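Local coordinates for protein macrolide 2'-phosphotransferase MphH (Brachybacterium faecium, PDB 5UXD) that binds the macrolide antibiotic azithromycin and probably inactivates macrolides by transferring a nucleotide phosphate to their 2'-hydroxyl, at residues Arg177-Trp181 with Thr264-Ala269; Met71-Asp77 with Gln131-Val135; Asp184-Pro189 with Trp256-His262. All coordinates share one frame; numbering follows the deposited sequence.

Contact 1. Residues Arg177-Trp181 with Thr264-Ala269; sequences RWEAW and TEMFSA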
loop_
_atom_site.group_PDB
_atom_site.type_symbol
_atom_site.label_atom_id
_atom_site.label_comp_id
_atom_site.label_asym_id
_atom_site.label_seq_id
_atom_site.Cartn_x
_atom_site.Cartn_y
_atom_site.Cartn_z
ATOM N N ARG A 177 -16.142 12.033 -17.190
ATOM C CA ARG A 177 -16.327 11.639 -15.793
ATOM C C ARG A 177 -15.276 12.277 -14.900
ATOM O O ARG A 177 -15.592 12.854 -13.850
ATOM C CB ARG A 177 -16.251 10.123 -15.645
ATOM C CG ARG A 177 -16.724 9.689 -14.268
ATOM C CD ARG A 177 -16.632 8.195 -14.056
ATOM N NE ARG A 177 -16.964 7.854 -12.678
ATOM C CZ ARG A 177 -17.127 6.613 -12.228
ATOM N NH1 ARG A 177 -16.987 5.588 -13.063
ATOM N NH2 ARG A 177 -17.429 6.383 -10.956
ATOM N N TRP A 178 -14.002 12.162 -15.292
ATOM C CA TRP A 178 -12.932 12.618 -14.408
ATOM C C TRP A 178 -12.894 14.137 -14.313
ATOM O O TRP A 178 -12.562 14.682 -13.251
ATOM C CB TRP A 178 -11.599 12.052 -14.889
ATOM C CG TRP A 178 -11.594 10.552 -14.825
ATOM C CD1 TRP A 178 -12.332 9.763 -13.975
ATOM C CD2 TRP A 178 -10.818 9.657 -15.631
ATOM N NE1 TRP A 178 -12.065 8.433 -14.221
ATOM C CE2 TRP A 178 -11.136 8.344 -15.229
ATOM C CE3 TRP A 178 -9.893 9.841 -16.669
ATOM C CZ2 TRP A 178 -10.553 7.220 -15.819
ATOM C CZ3 TRP A 178 -9.315 8.726 -17.250
ATOM C CH2 TRP A 178 -9.655 7.433 -16.836
ATOM N N GLU A 179 -13.256 14.841 -15.390
ATOM C CA GLU A 179 -13.316 16.297 -15.322
ATOM C C GLU A 179 -14.429 16.760 -14.385
ATOM O O GLU A 179 -14.268 17.746 -13.653
ATOM C CB GLU A 179 -13.501 16.876 -16.728
ATOM C CG GLU A 179 -12.220 16.882 -17.555
ATOM C CD GLU A 179 -12.456 17.169 -19.031
ATOM O OE1 GLU A 179 -13.581 16.933 -19.520
ATOM O OE2 GLU A 179 -11.509 17.624 -19.706
ATOM N N ALA A 180 -15.565 16.054 -14.396
ATOM C CA ALA A 180 -16.655 16.394 -13.485
ATOM C C ALA A 180 -16.271 16.128 -12.036
ATOM O O ALA A 180 -16.709 16.845 -11.130
ATOM C CB ALA A 180 -17.909 15.604 -13.856
ATOM N N TRP A 181 -15.467 15.085 -11.800
ATOM C CA TRP A 181 -14.952 14.797 -10.468
ATOM C C TRP A 181 -14.027 15.914 -10.002
ATOM O O TRP A 181 -14.165 16.427 -8.884
ATOM C CB TRP A 181 -14.226 13.434 -10.495
ATOM C CG TRP A 181 -13.375 13.108 -9.306
ATOM C CD1 TRP A 181 -13.717 13.227 -8.002
ATOM C CD2 TRP A 181 -12.050 12.545 -9.325
ATOM N NE1 TRP A 181 -12.692 12.797 -7.201
ATOM C CE2 TRP A 181 -11.648 12.389 -7.990
ATOM C CE3 TRP A 181 -11.160 12.201 -10.345
ATOM C CZ2 TRP A 181 -10.394 11.882 -7.641
ATOM C CZ3 TRP A 181 -9.921 11.705 -10.004
ATOM C CH2 TRP A 181 -9.541 11.557 -8.657
ATOM N N THR A 264 -15.177 6.580 -4.778
ATOM C CA THR A 264 -15.552 5.826 -5.973
ATOM C C THR A 264 -15.053 6.512 -7.243
ATOM O O THR A 264 -14.614 5.842 -8.184
ATOM C CB THR A 264 -17.072 5.628 -6.007
ATOM O OG1 THR A 264 -17.410 4.532 -5.147
ATOM C CG2 THR A 264 -17.570 5.309 -7.435
ATOM N N GLU A 265 -15.126 7.847 -7.300
ATOM C CA GLU A 265 -14.591 8.544 -8.467
ATOM C C GLU A 265 -13.091 8.328 -8.580
ATOM O O GLU A 265 -12.564 8.095 -9.674
ATOM C CB GLU A 265 -14.897 10.045 -8.389
ATOM C CG GLU A 265 -16.380 10.358 -8.511
ATOM C CD GLU A 265 -17.034 9.551 -9.607
ATOM O OE1 GLU A 265 -16.834 9.888 -10.798
ATOM O OE2 GLU A 265 -17.733 8.575 -9.276
ATOM N N MET A 266 -12.403 8.414 -7.455
ATOM C CA MET A 266 -10.963 8.243 -7.437
ATOM C C MET A 266 -10.550 6.850 -7.899
ATOM O O MET A 266 -9.589 6.696 -8.631
ATOM C CB MET A 266 -10.398 8.558 -6.056
ATOM C CG MET A 266 -8.883 8.585 -6.011
ATOM S SD MET A 266 -8.249 9.576 -4.649
ATOM C CE MET A 266 -9.226 8.953 -3.291
ATOM N N PHE A 267 -11.284 5.842 -7.450
ATOM C CA PHE A 267 -11.000 4.466 -7.857
ATOM C C PHE A 267 -11.190 4.303 -9.354
ATOM O O PHE A 267 -10.436 3.574 -10.013
ATOM C CB PHE A 267 -11.908 3.511 -7.083
ATOM C CG PHE A 267 -11.540 2.068 -7.217
ATOM C CD1 PHE A 267 -10.603 1.500 -6.379
ATOM C CD2 PHE A 267 -12.165 1.272 -8.158
ATOM C CE1 PHE A 267 -10.268 0.152 -6.487
ATOM C CE2 PHE A 267 -11.839 -0.081 -8.274
ATOM C CZ PHE A 267 -10.891 -0.630 -7.434
ATOM N N SER A 268 -12.177 5.005 -9.920
ATOM C CA SER A 268 -12.423 4.935 -11.352
ATOM C C SER A 268 -11.310 5.575 -12.168
ATOM O O SER A 268 -11.221 5.328 -13.375
ATOM C CB SER A 268 -13.770 5.605 -11.682
ATOM O OG SER A 268 -13.612 7.001 -11.903
ATOM N N ALA A 269 -10.477 6.403 -11.545
ATOM C CA ALA A 269 -9.392 7.086 -12.231
ATOM C C ALA A 269 -8.093 6.293 -12.178
ATOM O O ALA A 269 -7.029 6.819 -12.535
ATOM C CB ALA A 269 -9.203 8.482 -11.633
HETATM O O HOH W 1 -17.442 12.291 -11.845
#
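Arg177 sends its CG away from its own backbone N (chi1 -168°) and stays extended as far as NE, while Glu265 folds back at chi2 (-44°); the side chains cross obliquely, and the guanidinium takes the carboxylate side-on. Arg177 NE gives its hydrogen to Glu265 OE1 at 2.8 Å, and Arg177 NH2 reaches Glu265 OE2, also at 2.8 Å and almost straight. Both oxygens are met on their syn sides and lie near the guanidinium plane, although the carboxylate is turned 37° against it. The length of Arg177 and its NE/NH2 edge let it span both oxygens, while its flat face lets Ser268 CB pack on it, 3.5 Å from Arg177 CZ. One water donates to both Arg177 O and Glu265 OE1, so OE1 has two donors.

Ser268 OG is held by its own helix, donating to Glu265 O at 2.7 Å, and that leaves it able to accept from Trp178 NE1 (3.1 Å) close to the indole plane. Ala269 CB lies over the five-membered ring of Trp178, a CH-pi contact that a small methyl permits. Trp181 offers one indole face to the other helix: Glu265 CB sits 3.5 Å from the centroid of the five-membered ring and Met266 CA over the six-membered ring. Its NE1 is engaged by His262, and Trp157 meets its ring edge-to-face.

This is helix-helix packing with a salt bridge beside the tryptophans, joining helices 172-183 and 259-268, whose segment axes approach to 10.2 Å, roughly antiparallel, in the helical part of an APH-type, protein-kinase-like phosphotransferase fold.

Contact 2. Residues Met71-Asp77 with Gln131-Val135; sequences MLAPHLD and QLHAV
Polar contacts lie at one end, where the amide of Gln131 reaches the turn after helix 59-72. Gln131 OE1 accepts from Asp77 N at 2.6 Å, in its carbonyl plane and on a lone pair, while Gln131 NE2 makes a weak bond to Asp77 OD1 at 3.2 Å. Glutamine suits the place because one amide supplies both an acceptor and a donor; its plane stands 61° from the carboxylate. A water donates to both His75 O and Gln131 O, joining the two backbones.

Apolar contacts fill the inner side. Val135 splits its branches: CG1 meets the methyl of Met71 tip to tip (CE to CG1, 4.0 Å), and CG2, placed beside the backbone N by a chi1 of 167°, touches Leu72 CD1 at 3.7 Å and also His75 CB. Leu72 CD1 packs equally close to Leu132 CD1, and Leu76 CD2 lies against the backbone N of Leu132 at 3.6 Å. Trp217 touches both Leu72 and Leu132, and Leu194 of strand 193-195 backs Leu132 and Val135.

A small apolar cluster with a glutamine-to-turn hydrogen bond at one end joins helix 59-72 of the N-terminal lobe to helix 119-133 of the helical lobe, as in kinase-like phosphotransferase folds.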
loop_
_atom_site.group_PDB
_atom_site.type_symbol
_atom_site.label_atom_id
_atom_site.label_comp_id
_atom_site.label_asym_id
_atom_site.label_seq_id
_atom_site.Cartn_x
_atom_site.Cartn_y
_atom_site.Cartn_z
ATOM N N MET A 71 9.722 5.697 12.819
ATOM C CA MET A 71 8.966 6.734 13.502
ATOM C C MET A 71 7.507 6.397 13.733
ATOM O O MET A 71 6.885 6.949 14.624
ATOM C CB MET A 71 9.014 8.051 12.718
ATOM C CG MET A 71 8.202 8.056 11.434
ATOM S SD MET A 71 6.549 8.801 11.535
ATOM C CE MET A 71 6.544 9.402 13.206
ATOM N N LEU A 72 6.983 5.455 12.964
ATOM C CA LEU A 72 5.548 5.184 12.992
ATOM C C LEU A 72 5.164 4.155 14.050
ATOM O O LEU A 72 4.123 4.300 14.700
ATOM C CB LEU A 72 5.088 4.723 11.607
ATOM C CG LEU A 72 3.646 4.308 11.361
ATOM C CD1 LEU A 72 2.687 5.442 11.720
ATOM C CD2 LEU A 72 3.512 3.904 9.896
ATOM N N ALA A 73 6.006 3.144 14.257
ATOM C CA ALA A 73 5.659 2.040 15.151
ATOM C C ALA A 73 5.185 2.465 16.543
ATOM O O ALA A 73 4.199 1.883 17.026
ATOM C CB ALA A 73 6.860 1.087 15.260
ATOM N N PRO A 74 5.804 3.434 17.232
ATOM C CA PRO A 74 5.288 3.821 18.558
ATOM C C PRO A 74 3.885 4.401 18.539
ATOM O O PRO A 74 3.236 4.429 19.594
ATOM C CB PRO A 74 6.302 4.868 19.041
ATOM C CG PRO A 74 7.524 4.611 18.260
ATOM C CD PRO A 74 7.060 4.139 16.923
ATOM N N HIS A 75 3.391 4.862 17.392
ATOM C CA HIS A 75 2.128 5.590 17.324
ATOM C C HIS A 75 0.954 4.746 16.853
ATOM O O HIS A 75 -0.173 5.252 16.801
ATOM C CB HIS A 75 2.284 6.811 16.411
ATOM C CG HIS A 75 3.322 7.776 16.885
ATOM N ND1 HIS A 75 4.472 8.041 16.176
ATOM C CD2 HIS A 75 3.397 8.515 18.018
ATOM C CE1 HIS A 75 5.206 8.914 16.843
ATOM N NE2 HIS A 75 4.578 9.218 17.963
ATOM N N LEU A 76 1.177 3.478 16.524
ATOM C CA LEU A 76 0.111 2.588 16.086
ATOM C C LEU A 76 -0.010 1.411 17.043
ATOM O O LEU A 76 0.998 0.825 17.450
ATOM C CB LEU A 76 0.358 2.044 14.675
ATOM C CG LEU A 76 0.432 2.967 13.464
ATOM C CD1 LEU A 76 0.384 2.117 12.196
ATOM C CD2 LEU A 76 -0.699 3.988 13.471
ATOM N N ASP A 77 -1.248 1.046 17.371
ATOM C CA ASP A 77 -1.453 -0.132 18.201
ATOM C C ASP A 77 -1.200 -1.414 17.419
ATOM O O ASP A 77 -0.656 -2.380 17.968
ATOM C CB ASP A 77 -2.856 -0.118 18.796
ATOM C CG ASP A 77 -3.046 1.009 19.783
ATOM O OD1 ASP A 77 -2.038 1.663 20.129
ATOM O OD2 ASP A 77 -4.196 1.246 20.205
ATOM N N GLN A 131 -5.776 6.230 13.756
ATOM C CA GLN A 131 -4.490 6.285 14.449
ATOM C C GLN A 131 -3.375 6.687 13.495
ATOM O O GLN A 131 -2.519 7.512 13.843
ATOM C CB GLN A 131 -4.164 4.932 15.097
ATOM C CG GLN A 131 -4.235 4.939 16.616
ATOM C CD GLN A 131 -3.325 3.898 17.269
ATOM O OE1 GLN A 131 -3.099 2.820 16.722
ATOM N NE2 GLN A 131 -2.806 4.224 18.449
ATOM N N LEU A 132 -3.367 6.115 12.291
ATOM C CA LEU A 132 -2.368 6.499 11.298
ATOM C C LEU A 132 -2.498 7.975 10.939
ATOM O O LEU A 132 -1.499 8.699 10.854
ATOM C CB LEU A 132 -2.512 5.626 10.051
ATOM C CG LEU A 132 -1.561 5.994 8.910
ATOM C CD1 LEU A 132 -0.114 5.723 9.286
ATOM C CD2 LEU A 132 -1.925 5.308 7.605
ATOM N N HIS A 133 -3.732 8.440 10.726
ATOM C CA HIS A 133 -3.950 9.810 10.288
ATOM C C HIS A 133 -3.713 10.824 11.395
ATOM O O HIS A 133 -3.614 12.022 11.102
ATOM C CB HIS A 133 -5.364 9.941 9.728
ATOM C CG HIS A 133 -5.548 9.238 8.418
ATOM N ND1 HIS A 133 -6.674 9.389 7.638
ATOM C CD2 HIS A 133 -4.732 8.389 7.743
ATOM C CE1 HIS A 133 -6.545 8.665 6.541
ATOM N NE2 HIS A 133 -5.375 8.046 6.582
ATOM N N ALA A 134 -3.622 10.376 12.651
ATOM C CA ALA A 134 -3.291 11.255 13.768
ATOM C C ALA A 134 -1.795 11.514 13.894
ATOM O O ALA A 134 -1.396 12.384 14.683
ATOM C CB ALA A 134 -3.822 10.655 15.073
ATOM N N VAL A 135 -0.969 10.793 13.133
ATOM C CA VAL A 135 0.483 10.876 13.285
ATOM C C VAL A 135 0.968 12.256 12.860
ATOM O O VAL A 135 0.489 12.818 11.871
ATOM C CB VAL A 135 1.165 9.764 12.466
ATOM C CG1 VAL A 135 2.670 10.024 12.343
ATOM C CG2 VAL A 135 0.908 8.401 13.082
HETATM O O HOH W 2 -1.582 7.712 16.317
#

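Contact 3. Residues Asp184-Pro189 with Trp256-His262; sequences DDGCWP and WPGLARH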
loop_
_atom_site.group_PDB
_atom_site.type_symbol
_atom_site.label_atom_id
_atom_site.label_comp_id
_atom_site.label_asym_id
_atom_site.label_seq_id
_atom_site.Cartn_x
_atom_site.Cartn_y
_atom_site.Cartn_z
ATOM N N ASP A 184 -15.928 19.079 -8.928
ATOM C CA ASP A 184 -16.879 19.037 -7.814
ATOM C C ASP A 184 -16.159 19.326 -6.500
ATOM O O ASP A 184 -15.504 18.447 -5.917
ATOM C CB ASP A 184 -17.592 17.690 -7.767
ATOM C CG ASP A 184 -18.486 17.551 -6.559
ATOM O OD1 ASP A 184 -18.947 18.590 -6.032
ATOM O OD2 ASP A 184 -18.719 16.396 -6.137
ATOM N N ASP A 185 -16.313 20.566 -6.025
ATOM C CA ASP A 185 -15.670 20.991 -4.784
ATOM C C ASP A 185 -16.030 20.086 -3.619
ATOM O O ASP A 185 -15.235 19.936 -2.685
ATOM C CB ASP A 185 -16.083 22.423 -4.440
ATOM C CG ASP A 185 -15.388 23.468 -5.286
ATOM O OD1 ASP A 185 -14.398 23.157 -5.980
ATOM O OD2 ASP A 185 -15.855 24.618 -5.244
ATOM N N GLY A 186 -17.222 19.483 -3.649
ATOM C CA GLY A 186 -17.669 18.651 -2.545
ATOM C C GLY A 186 -16.882 17.368 -2.346
ATOM O O GLY A 186 -16.925 16.803 -1.248
ATOM N N CYS A 187 -16.153 16.899 -3.366
ATOM C CA CYS A 187 -15.391 15.654 -3.239
ATOM C C CYS A 187 -14.088 15.823 -2.471
ATOM O O CYS A 187 -13.580 14.846 -1.908
ATOM C CB CYS A 187 -15.037 15.089 -4.621
ATOM S SG CYS A 187 -16.334 14.146 -5.428
ATOM N N TRP A 188 -13.526 17.021 -2.456
ATOM C CA TRP A 188 -12.088 17.074 -2.238
ATOM C C TRP A 188 -11.740 17.415 -0.793
ATOM O O TRP A 188 -12.461 18.168 -0.123
ATOM C CB TRP A 188 -11.443 18.089 -3.195
ATOM C CG TRP A 188 -11.542 17.561 -4.572
ATOM C CD1 TRP A 188 -12.585 17.726 -5.447
ATOM C CD2 TRP A 188 -10.610 16.699 -5.215
ATOM N NE1 TRP A 188 -12.337 17.033 -6.609
ATOM C CE2 TRP A 188 -11.132 16.393 -6.490
ATOM C CE3 TRP A 188 -9.368 16.165 -4.844
ATOM C CZ2 TRP A 188 -10.458 15.565 -7.396
ATOM C CZ3 TRP A 188 -8.699 15.348 -5.747
ATOM C CH2 TRP A 188 -9.242 15.065 -7.012
ATOM N N PRO A 189 -10.619 16.875 -0.312
ATOM C CA PRO A 189 -10.254 17.062 1.097
ATOM C C PRO A 189 -9.826 18.484 1.404
ATOM O O PRO A 189 -9.266 19.185 0.559
ATOM C CB PRO A 189 -9.079 16.090 1.294
ATOM C CG PRO A 189 -8.485 15.941 -0.094
ATOM C CD PRO A 189 -9.681 15.973 -1.013
ATOM N N TRP A 256 -15.486 14.157 5.472
ATOM C CA TRP A 256 -16.341 15.211 4.938
ATOM C C TRP A 256 -17.499 14.581 4.162
ATOM O O TRP A 256 -17.428 13.410 3.770
ATOM C CB TRP A 256 -15.542 16.172 4.036
ATOM C CG TRP A 256 -14.730 15.465 2.957
ATOM C CD1 TRP A 256 -15.070 15.328 1.643
ATOM C CD2 TRP A 256 -13.456 14.800 3.113
ATOM N NE1 TRP A 256 -14.095 14.619 0.973
ATOM C CE2 TRP A 256 -13.093 14.294 1.848
ATOM C CE3 TRP A 256 -12.590 14.594 4.195
ATOM C CZ2 TRP A 256 -11.897 13.588 1.633
ATOM C CZ3 TRP A 256 -11.400 13.902 3.981
ATOM C CH2 TRP A 256 -11.072 13.396 2.709
ATOM N N PRO A 257 -18.601 15.319 3.959
ATOM C CA PRO A 257 -19.819 14.696 3.395
ATOM C C PRO A 257 -19.630 13.982 2.065
ATOM O O PRO A 257 -20.214 12.918 1.863
ATOM C CB PRO A 257 -20.775 15.886 3.251
ATOM C CG PRO A 257 -20.375 16.803 4.385
ATOM C CD PRO A 257 -18.870 16.652 4.517
ATOM N N GLY A 258 -18.855 14.533 1.146
ATOM C CA GLY A 258 -18.708 13.856 -0.127
ATOM C C GLY A 258 -17.568 12.853 -0.200
ATOM O O GLY A 258 -17.133 12.505 -1.302
ATOM N N LEU A 259 -17.097 12.361 0.956
ATOM C CA LEU A 259 -15.931 11.477 0.944
ATOM C C LEU A 259 -16.228 10.164 0.224
ATOM O O LEU A 259 -15.386 9.683 -0.543
ATOM C CB LEU A 259 -15.439 11.207 2.368
ATOM C CG LEU A 259 -14.134 10.418 2.589
ATOM C CD1 LEU A 259 -13.417 10.901 3.850
ATOM C CD2 LEU A 259 -14.393 8.932 2.667
ATOM N N ALA A 260 -17.399 9.567 0.450
ATOM C CA ALA A 260 -17.676 8.292 -0.206
ATOM C C ALA A 260 -17.763 8.484 -1.715
ATOM O O ALA A 260 -17.226 7.671 -2.482
ATOM C CB ALA A 260 -18.952 7.655 0.356
ATOM N N ARG A 261 -18.392 9.582 -2.146
ATOM C CA ARG A 261 -18.456 9.912 -3.566
ATOM C C ARG A 261 -17.056 10.017 -4.155
ATOM O O ARG A 261 -16.747 9.392 -5.176
ATOM C CB ARG A 261 -19.237 11.221 -3.745
ATOM C CG ARG A 261 -19.211 11.843 -5.142
ATOM C CD ARG A 261 -19.721 13.300 -5.102
ATOM N NE ARG A 261 -21.018 13.407 -4.436
ATOM C CZ ARG A 261 -21.435 14.469 -3.749
ATOM N NH1 ARG A 261 -20.664 15.544 -3.628
ATOM N NH2 ARG A 261 -22.631 14.453 -3.179
ATOM N N HIS A 262 -16.202 10.819 -3.510
ATOM C CA HIS A 262 -14.798 10.984 -3.879
ATOM C C HIS A 262 -14.079 9.638 -4.035
ATOM O O HIS A 262 -13.346 9.425 -5.009
ATOM C CB HIS A 262 -14.124 11.845 -2.797
ATOM C CG HIS A 262 -12.686 12.179 -3.059
ATOM N ND1 HIS A 262 -12.254 12.782 -4.221
ATOM C CD2 HIS A 262 -11.586 12.036 -2.281
ATOM C CE1 HIS A 262 -10.947 12.977 -4.154
ATOM N NE2 HIS A 262 -10.515 12.530 -2.988
HETATM O O HOH W 3 -17.998 17.343 1.059
#
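Trp256 NE1 donates to Cys187 O at 2.9 Å, and that same carbonyl oxygen also stands over the face of His262, 3.0 Å from His262 CG. The indole N-H approaches from above the carbonyl plane, 63° out of it, and does not follow a lone pair. Alongside, Pro189 lies against the Trp256 ring: its CA sits over the six-membered ring, 4.0 Å from the centroid, and its CB touches Trp256 CH2 at 3.6 Å. A rigid, compact proline ring fits well against a broad indole. His262 turns an edge to the face of Trp188, with its CE1 3.6 Å from Trp188 CE3 and the planes at 60°. Cys187, small enough for a buried position, sets its SG 3.5 Å from Arg261 CD.

At the solvent-facing side, one of the two conformers of Arg261, bent at chi3 (-52°), brings NH1 to Asp184 OD2 in a long, less certain salt bridge of 3.3 Å. OD2 accepts on its syn lone pair, with the donor tilted from the guanidinium plane.

Farther out, the backbone sets these groups in place. Asp184 OD1 accepts from Gly186 N in an Asx turn, which probably helps to shape the loop that presents Cys187 O. On the other side a type I turn from Trp256 to Leu259 leads into the helix, with Gly258 at the N-cap. Having no side chain, Gly258 can bring its CA within 3.6 Å of Gly186 O, and a water accepts from Gly258 N and donates to Gly186 O. His262 NE2 is held by Asp224, while Trp188 stacks on Trp181.

The loop between helix 172-183 and strand 193-195 is thus packed against the start of helix 259-268, with helix 238-250 touching Leu259 and Ala260.

From the N terminus, contact 2 comes first: it joins the end of helix 59-72 to the end of helix 119-133, closing a loop that holds strands of both sheets. It is complete before the other two open. Contact 1 then starts on helix 172-183 and returns to it from helix 259-268, and contact 3 falls wholly within that span, pairing the loop after the first helix with the beginning of the second. Contacts 1 and 3 touch through Trp181, whose neighbours Trp188 and His262 belong to contact 3, so they form one continuous patch. Contact 2 stands apart, its centre about 30 Å from that of contact 1 and about 25 Å from that of contact 3.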